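Local structure of SmhA (Serratia marcescens, 7A27) at residues V52-Y57 with N271-V276; G78-A83 with D350-N355; N149-I154 with S275-V280. The protein is one of the three components of the alpha-pore forming toxin Smh, caught here in its soluble form, and probably helps to perforate target membranes. All blocks are in the same frame, centred on the assembly; numbering follows the deposited sequence.

Interaction 1: V52-Y57 with N271-V276; sequences VKIKAY and NALLSV
Ile54 reaches from helix 48-96 to the first turn of helix 272-299, where its two branches meet Leu273 and Val276. The contact belongs to the long alpha-helical bundle of this soluble toxin component, probably of the ClyA kind, and lies about 28 Å from the centre of the chain, far from the calcium-binding residue Asn359. The two segments run in broadly the same direction and come nearest where the CA of Ile54 lies 8.2 Å from the CA of Val276. From the CA of Ile54 the bond to CB already aims at helix 272-299, and there the side chain forks. Methyl CG2 makes the looser touch, lying 4.2 Å from CG1 of Val276; the two side chains meet at about a right angle. The other branch goes further: with CG1 anti to the carbonyl carbon (chi1 -61°) and the chain extended at chi2 (167°), CD1 is carried out to Leu273. It comes 3.7 Å from CD1 of Leu273 and 3.9 Å from CG of Leu273, as that leucine slants across it. Leu273 leaves its helix to one side, and with CG anti to the backbone N (chi1 -162°) its CD1 reaches the contact. All three residues are buried, and Leu273 also packs on Met46 of the loop before helix 48-96. No hydrogen bond joins the segments. Within the starting turn, Ser275 OG donates to the backbone O of Asn271 at 2.8 Å, in the carbonyl plane. The tip of Ile54 also rests on the main chain, its CD1 lying 3.6 Å from the carbonyl O of Leu273.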
# COMPACT_ATOMS: atom_id res chain seq x y z
N VAL A 52 12.01 4.53 -28.34
CA VAL A 52 10.93 5.53 -28.04
C VAL A 52 9.81 4.89 -27.21
O VAL A 52 9.22 5.63 -26.41
CB VAL A 52 10.38 6.25 -29.30
CG1 VAL A 52 11.44 7.14 -29.93
CG2 VAL A 52 9.76 5.31 -30.32
N LYS A 53 9.53 3.59 -27.37
CA LYS A 53 8.42 2.89 -26.66
C LYS A 53 8.81 2.68 -25.19
O LYS A 53 7.91 2.83 -24.33
CB LYS A 53 8.03 1.57 -27.34
CG LYS A 53 7.73 1.67 -28.83
CD LYS A 53 6.74 0.68 -29.42
CE LYS A 53 5.33 0.89 -28.90
NZ LYS A 53 4.30 0.42 -29.85
N ILE A 54 10.09 2.37 -24.93
CA ILE A 54 10.64 2.19 -23.55
C ILE A 54 10.67 3.55 -22.84
O ILE A 54 10.05 3.66 -21.76
CB ILE A 54 12.03 1.53 -23.56
CG1 ILE A 54 12.00 0.13 -24.18
CG2 ILE A 54 12.62 1.49 -22.15
CD1 ILE A 54 13.37 -0.44 -24.50
N LYS A 55 11.36 4.55 -23.40
CA LYS A 55 11.46 5.92 -22.83
C LYS A 55 10.06 6.47 -22.52
O LYS A 55 9.91 7.10 -21.46
CB LYS A 55 12.19 6.88 -23.78
CG LYS A 55 13.70 6.71 -23.84
CD LYS A 55 14.38 7.64 -24.84
CE LYS A 55 15.88 7.46 -24.92
NZ LYS A 55 16.47 8.21 -26.06
N ALA A 56 9.08 6.26 -23.40
CA ALA A 56 7.68 6.73 -23.26
C ALA A 56 7.01 6.02 -22.08
O ALA A 56 6.33 6.70 -21.31
CB ALA A 56 6.88 6.50 -24.52
N TYR A 57 7.20 4.70 -21.97
CA TYR A 57 6.61 3.88 -20.89
C TYR A 57 7.27 4.24 -19.56
O TYR A 57 6.55 4.44 -18.57
CB TYR A 57 6.75 2.39 -21.20
CG TYR A 57 6.12 1.43 -20.22
CD1 TYR A 57 4.78 1.50 -19.89
CD2 TYR A 57 6.86 0.37 -19.69
CE1 TYR A 57 4.20 0.58 -19.03
CE2 TYR A 57 6.29 -0.56 -18.84
CZ TYR A 57 4.96 -0.46 -18.51
OH TYR A 57 4.41 -1.39 -17.67
N ASN A 271 20.53 -9.34 -27.56
CA ASN A 271 19.31 -8.50 -27.38
C ASN A 271 19.45 -7.66 -26.09
O ASN A 271 18.93 -8.08 -25.05
CB ASN A 271 18.03 -9.34 -27.33
CG ASN A 271 17.96 -10.38 -28.42
OD1 ASN A 271 18.79 -11.27 -28.48
ND2 ASN A 271 16.94 -10.27 -29.26
N ALA A 272 20.13 -6.52 -26.18
CA ALA A 272 20.41 -5.58 -25.07
C ALA A 272 19.18 -4.72 -24.77
O ALA A 272 18.85 -4.53 -23.59
CB ALA A 272 21.58 -4.72 -25.49
N LEU A 273 18.53 -4.22 -25.82
CA LEU A 273 17.39 -3.30 -25.67
C LEU A 273 16.19 -4.05 -25.09
O LEU A 273 15.43 -3.44 -24.32
CB LEU A 273 17.08 -2.64 -27.01
CG LEU A 273 16.23 -1.37 -26.95
CD1 LEU A 273 16.78 -0.38 -25.93
CD2 LEU A 273 16.15 -0.70 -28.31
N LEU A 274 16.02 -5.33 -25.43
CA LEU A 274 14.91 -6.16 -24.87
C LEU A 274 15.17 -6.36 -23.38
O LEU A 274 14.20 -6.24 -22.61
CB LEU A 274 14.82 -7.50 -25.61
CG LEU A 274 13.82 -8.50 -25.04
CD1 LEU A 274 12.38 -8.00 -25.18
CD2 LEU A 274 13.97 -9.85 -25.75
N SER A 275 16.42 -6.65 -23.00
CA SER A 275 16.87 -6.80 -21.59
C SER A 275 16.38 -5.59 -20.78
O SER A 275 15.81 -5.78 -19.69
CB SER A 275 18.37 -6.96 -21.51
OG SER A 275 18.82 -8.06 -22.29
N VAL A 276 16.58 -4.38 -21.32
CA VAL A 276 16.15 -3.10 -20.67
C VAL A 276 14.63 -3.13 -20.51
O VAL A 276 14.15 -3.01 -19.37
CB VAL A 276 16.62 -1.87 -21.45
CG1 VAL A 276 16.03 -0.59 -20.88
CG2 VAL A 276 18.14 -1.76 -21.51

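Interaction 2: G78-A83 with D350-N355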
# COMPACT_ATOMS: atom_id res chain seq x y z
N GLY A 78 -5.30 11.35 5.14
CA GLY A 78 -6.55 12.08 5.43
C GLY A 78 -7.61 11.17 6.03
O GLY A 78 -8.18 11.55 7.05
N LEU A 79 -7.85 10.01 5.43
CA LEU A 79 -8.87 9.03 5.90
C LEU A 79 -8.46 8.45 7.26
O LEU A 79 -9.38 8.13 8.05
CB LEU A 79 -9.03 7.87 4.92
CG LEU A 79 -9.69 8.21 3.59
CD1 LEU A 79 -9.78 6.96 2.72
CD2 LEU A 79 -11.05 8.88 3.77
N TYR A 80 -7.17 8.23 7.48
CA TYR A 80 -6.67 7.67 8.75
C TYR A 80 -6.95 8.69 9.86
O TYR A 80 -7.47 8.30 10.92
CB TYR A 80 -5.19 7.28 8.65
CG TYR A 80 -4.86 6.00 7.92
CD1 TYR A 80 -5.01 5.89 6.55
CD2 TYR A 80 -4.31 4.91 8.59
CE1 TYR A 80 -4.69 4.72 5.87
CE2 TYR A 80 -3.95 3.75 7.92
CZ TYR A 80 -4.14 3.65 6.55
OH TYR A 80 -3.81 2.52 5.86
N THR A 81 -6.63 9.97 9.62
CA THR A 81 -6.83 11.07 10.59
C THR A 81 -8.30 11.08 11.03
O THR A 81 -8.58 11.22 12.25
CB THR A 81 -6.37 12.42 10.01
OG1 THR A 81 -5.03 12.24 9.54
CG2 THR A 81 -6.41 13.55 11.02
N LYS A 82 -9.22 10.88 10.08
CA LYS A 82 -10.68 10.87 10.34
C LYS A 82 -10.99 9.81 11.41
O LYS A 82 -11.79 10.11 12.31
CB LYS A 82 -11.41 10.73 9.00
CG LYS A 82 -11.48 12.04 8.22
CD LYS A 82 -11.84 11.88 6.75
CE LYS A 82 -12.49 13.09 6.10
NZ LYS A 82 -11.89 14.38 6.52
N ALA A 83 -10.33 8.65 11.35
CA ALA A 83 -10.49 7.58 12.36
C ALA A 83 -10.00 8.07 13.73
O ALA A 83 -10.74 7.88 14.70
CB ALA A 83 -9.78 6.33 11.91
N ASP A 350 -1.95 6.00 14.67
CA ASP A 350 -0.77 6.85 14.96
C ASP A 350 0.48 6.23 14.31
O ASP A 350 1.26 6.99 13.68
CB ASP A 350 -0.57 7.06 16.46
CG ASP A 350 -1.54 8.04 17.12
OD1 ASP A 350 -2.05 8.93 16.42
OD2 ASP A 350 -1.75 7.93 18.33
N ASN A 351 0.64 4.91 14.43
CA ASN A 351 1.83 4.16 13.93
C ASN A 351 1.79 4.11 12.39
O ASN A 351 2.86 4.22 11.78
CB ASN A 351 1.97 2.77 14.56
CG ASN A 351 3.28 2.09 14.19
OD1 ASN A 351 4.35 2.70 14.24
ND2 ASN A 351 3.24 0.82 13.82
N ALA A 352 0.61 3.94 11.79
CA ALA A 352 0.45 3.88 10.32
C ALA A 352 0.84 5.23 9.71
O ALA A 352 1.56 5.23 8.69
CB ALA A 352 -0.96 3.50 9.94
N LYS A 353 0.44 6.34 10.35
CA LYS A 353 0.74 7.72 9.88
C LYS A 353 2.25 7.97 9.99
O LYS A 353 2.79 8.63 9.09
CB LYS A 353 -0.05 8.77 10.65
CG LYS A 353 -1.54 8.81 10.34
CD LYS A 353 -2.34 9.73 11.22
CE LYS A 353 -1.98 11.18 11.01
NZ LYS A 353 -2.87 12.05 11.81
N ALA A 354 2.87 7.52 11.08
CA ALA A 354 4.33 7.64 11.32
C ALA A 354 5.06 6.85 10.23
O ALA A 354 6.07 7.34 9.72
CB ALA A 354 4.70 7.16 12.70
N ASN A 355 4.54 5.68 9.86
CA ASN A 355 5.12 4.81 8.81
C ASN A 355 5.00 5.49 7.45
O ASN A 355 6.00 5.51 6.72
CB ASN A 355 4.50 3.41 8.82
CG ASN A 355 5.16 2.45 9.80
OD1 ASN A 355 6.34 2.57 10.11
ND2 ASN A 355 4.41 1.45 10.25
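Tyr80 and Ala352 make the apolar part of this contact. The methyl CB of Ala352 comes up obliquely to one side of the tyrosine ring, 3.6 Å from CE2 of Tyr80 and 3.9 Å from its CD2. Next to it the CG methylene of Lys353 lies 4.3 Å from CB of Tyr80, carrying the apolar contact back towards the helix backbone. These residues join helix 48-96 to helix 325-358, two long helices of the bundle, whose segments here run antiparallel; their axes approach to 10.1 Å at 158°. From helix 14-37 His18 packs edge-to-face on the same ring and Ile21 touches it, while Tyr356 of helix 325-358 is a second edge-to-face partner. The polar contacts lie at two ends. Lys353 leaves its own helix alongside the contact, and a bend at chi3 (66°) turns its outer chain towards Thr81, which it meets at about a right angle. There NZ of Lys353 donates to OG1 of Thr81 at 3.1 Å, while that hydroxyl gives its own proton to the backbone O of Ile77, one turn earlier. At the far end of the ring, Tyr80 OH is hydrogen-bonded to both Ser22 OG and Tyr356 OH, which fixes the phenol between helices 14-37 and 325-358. Asn359, which binds calcium in a structure of this protein though no ion is bound to this chain, has its side chain about 10 Å from that of Ala352.

Interaction 3: N149-I154 with S275-V280; sequences NVIDAI and SVAKSV
Ile151 points from helix 104-155 towards Ala277, whose CB points back at it, so that a branched side chain meets a short one between two helical turns running in roughly opposite directions. With Ala277 small, the backbones lie close, the CA of Ile151 7.1 Å from the CA of Ala277. CG1 of Ile151 faces the methyl, 4.3 Å from CB of Ala277, and the branch stays extended (chi2 -175°), carrying CD1 past that methyl to the backbone. There CD1 of Ile151 lies 3.8 Å from O of Ala277 and 4.2 Å from CA of Lys278. Its other methyl, CG2, turns to the lysine chain and comes 4.4 Å from NZ of Lys278. Lys278 projects from the flank of its helix, and its ammonium forms a salt bridge with Glu155, just beyond the segment on helix 104-155, which gives the apolar contact a charged border. Ile54 of helix 48-96 also packs on Ala277, while Leu274 and Gln281 touch Ile151. Ile151, Ala277 and Ile54 bring three helices together in the elongated bundle, probably the ClyA-like fold of such alpha-pore-forming toxins.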
# COMPACT_ATOMS: atom_id res chain seq x y z
N ASN A 149 2.35 -6.55 -24.64
CA ASN A 149 2.12 -6.95 -26.05
C ASN A 149 3.32 -6.53 -26.91
O ASN A 149 3.54 -7.17 -27.97
CB ASN A 149 0.83 -6.36 -26.63
CG ASN A 149 -0.42 -6.82 -25.91
OD1 ASN A 149 -0.44 -7.87 -25.27
ND2 ASN A 149 -1.49 -6.04 -26.01
N VAL A 150 4.06 -5.49 -26.49
CA VAL A 150 5.26 -4.97 -27.21
C VAL A 150 6.44 -5.92 -26.94
O VAL A 150 7.15 -6.26 -27.91
CB VAL A 150 5.58 -3.51 -26.83
CG1 VAL A 150 6.95 -3.07 -27.32
CG2 VAL A 150 4.50 -2.56 -27.31
N ILE A 151 6.65 -6.31 -25.68
CA ILE A 151 7.74 -7.26 -25.29
C ILE A 151 7.48 -8.61 -25.96
O ILE A 151 8.44 -9.23 -26.46
CB ILE A 151 7.83 -7.42 -23.75
CG1 ILE A 151 8.32 -6.12 -23.09
CG2 ILE A 151 8.71 -8.60 -23.37
CD1 ILE A 151 8.56 -6.23 -21.60
N ASP A 152 6.21 -9.03 -25.97
CA ASP A 152 5.80 -10.36 -26.47
C ASP A 152 6.05 -10.48 -27.97
O ASP A 152 6.66 -11.48 -28.38
CB ASP A 152 4.37 -10.71 -26.10
CG ASP A 152 4.37 -12.19 -25.73
OD1 ASP A 152 5.03 -12.49 -24.69
OD2 ASP A 152 3.82 -13.03 -26.52
N ALA A 153 5.62 -9.49 -28.76
CA ALA A 153 5.82 -9.43 -30.23
C ALA A 153 7.31 -9.61 -30.55
O ALA A 153 7.63 -10.35 -31.49
CB ALA A 153 5.29 -8.13 -30.78
N ILE A 154 8.19 -8.99 -29.77
CA ILE A 154 9.68 -9.06 -29.93
C ILE A 154 10.14 -10.49 -29.62
O ILE A 154 10.89 -11.06 -30.46
CB ILE A 154 10.38 -8.02 -29.04
CG1 ILE A 154 10.01 -6.60 -29.47
CG2 ILE A 154 11.89 -8.23 -28.99
CD1 ILE A 154 10.43 -5.54 -28.47
N SER A 275 16.42 -6.65 -23.00
CA SER A 275 16.87 -6.80 -21.59
C SER A 275 16.38 -5.59 -20.78
O SER A 275 15.81 -5.78 -19.69
CB SER A 275 18.37 -6.96 -21.51
OG SER A 275 18.82 -8.06 -22.29
N VAL A 276 16.58 -4.38 -21.32
CA VAL A 276 16.15 -3.10 -20.67
C VAL A 276 14.63 -3.13 -20.51
O VAL A 276 14.15 -3.01 -19.37
CB VAL A 276 16.62 -1.87 -21.45
CG1 VAL A 276 16.03 -0.59 -20.88
CG2 VAL A 276 18.14 -1.76 -21.51
N ALA A 277 13.90 -3.31 -21.61
CA ALA A 277 12.42 -3.36 -21.64
C ALA A 277 11.89 -4.30 -20.54
O ALA A 277 10.93 -3.90 -19.85
CB ALA A 277 11.95 -3.77 -23.00
N LYS A 278 12.52 -5.47 -20.37
CA LYS A 278 12.13 -6.49 -19.37
C LYS A 278 12.37 -5.97 -17.96
O LYS A 278 11.48 -6.18 -17.11
CB LYS A 278 12.92 -7.79 -19.54
CG LYS A 278 12.60 -8.65 -20.75
CD LYS A 278 13.09 -10.09 -20.54
CE LYS A 278 12.04 -11.13 -20.86
NZ LYS A 278 10.74 -10.91 -20.18
N SER A 279 13.53 -5.32 -17.73
CA SER A 279 13.94 -4.73 -16.43
C SER A 279 12.91 -3.69 -15.96
O SER A 279 12.62 -3.65 -14.72
CB SER A 279 15.29 -4.12 -16.51
OG SER A 279 15.50 -3.33 -15.35
N VAL A 280 12.42 -2.86 -16.89
CA VAL A 280 11.43 -1.77 -16.62
C VAL A 280 10.09 -2.40 -16.28
O VAL A 280 9.49 -2.00 -15.27
CB VAL A 280 11.28 -0.81 -17.81
CG1 VAL A 280 10.10 0.14 -17.64
CG2 VAL A 280 12.54 -0.00 -18.03

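Interactions 1 and 3 form one patch, their centres 7 Å apart: both end on helix 272-299, share Ser275 and Val276, and bring helix 48-96 and the next helix, 104-155, together against it. Across the patch Tyr57 packs on Val280, Leu274 on Ile154 and Lys53 on Val150. Interaction 2 lies beyond the chain's centre, 39 Å from the centre of either, and ties helix 48-96 to helix 325-358. Along the chain, interaction 3 is nested inside the loop closed by interaction 2, whereas interactions 1 and 2 cross. The long helix 48-96 thus links two distant parts of the bundle, holding segments remote in sequence in one elongated soluble body.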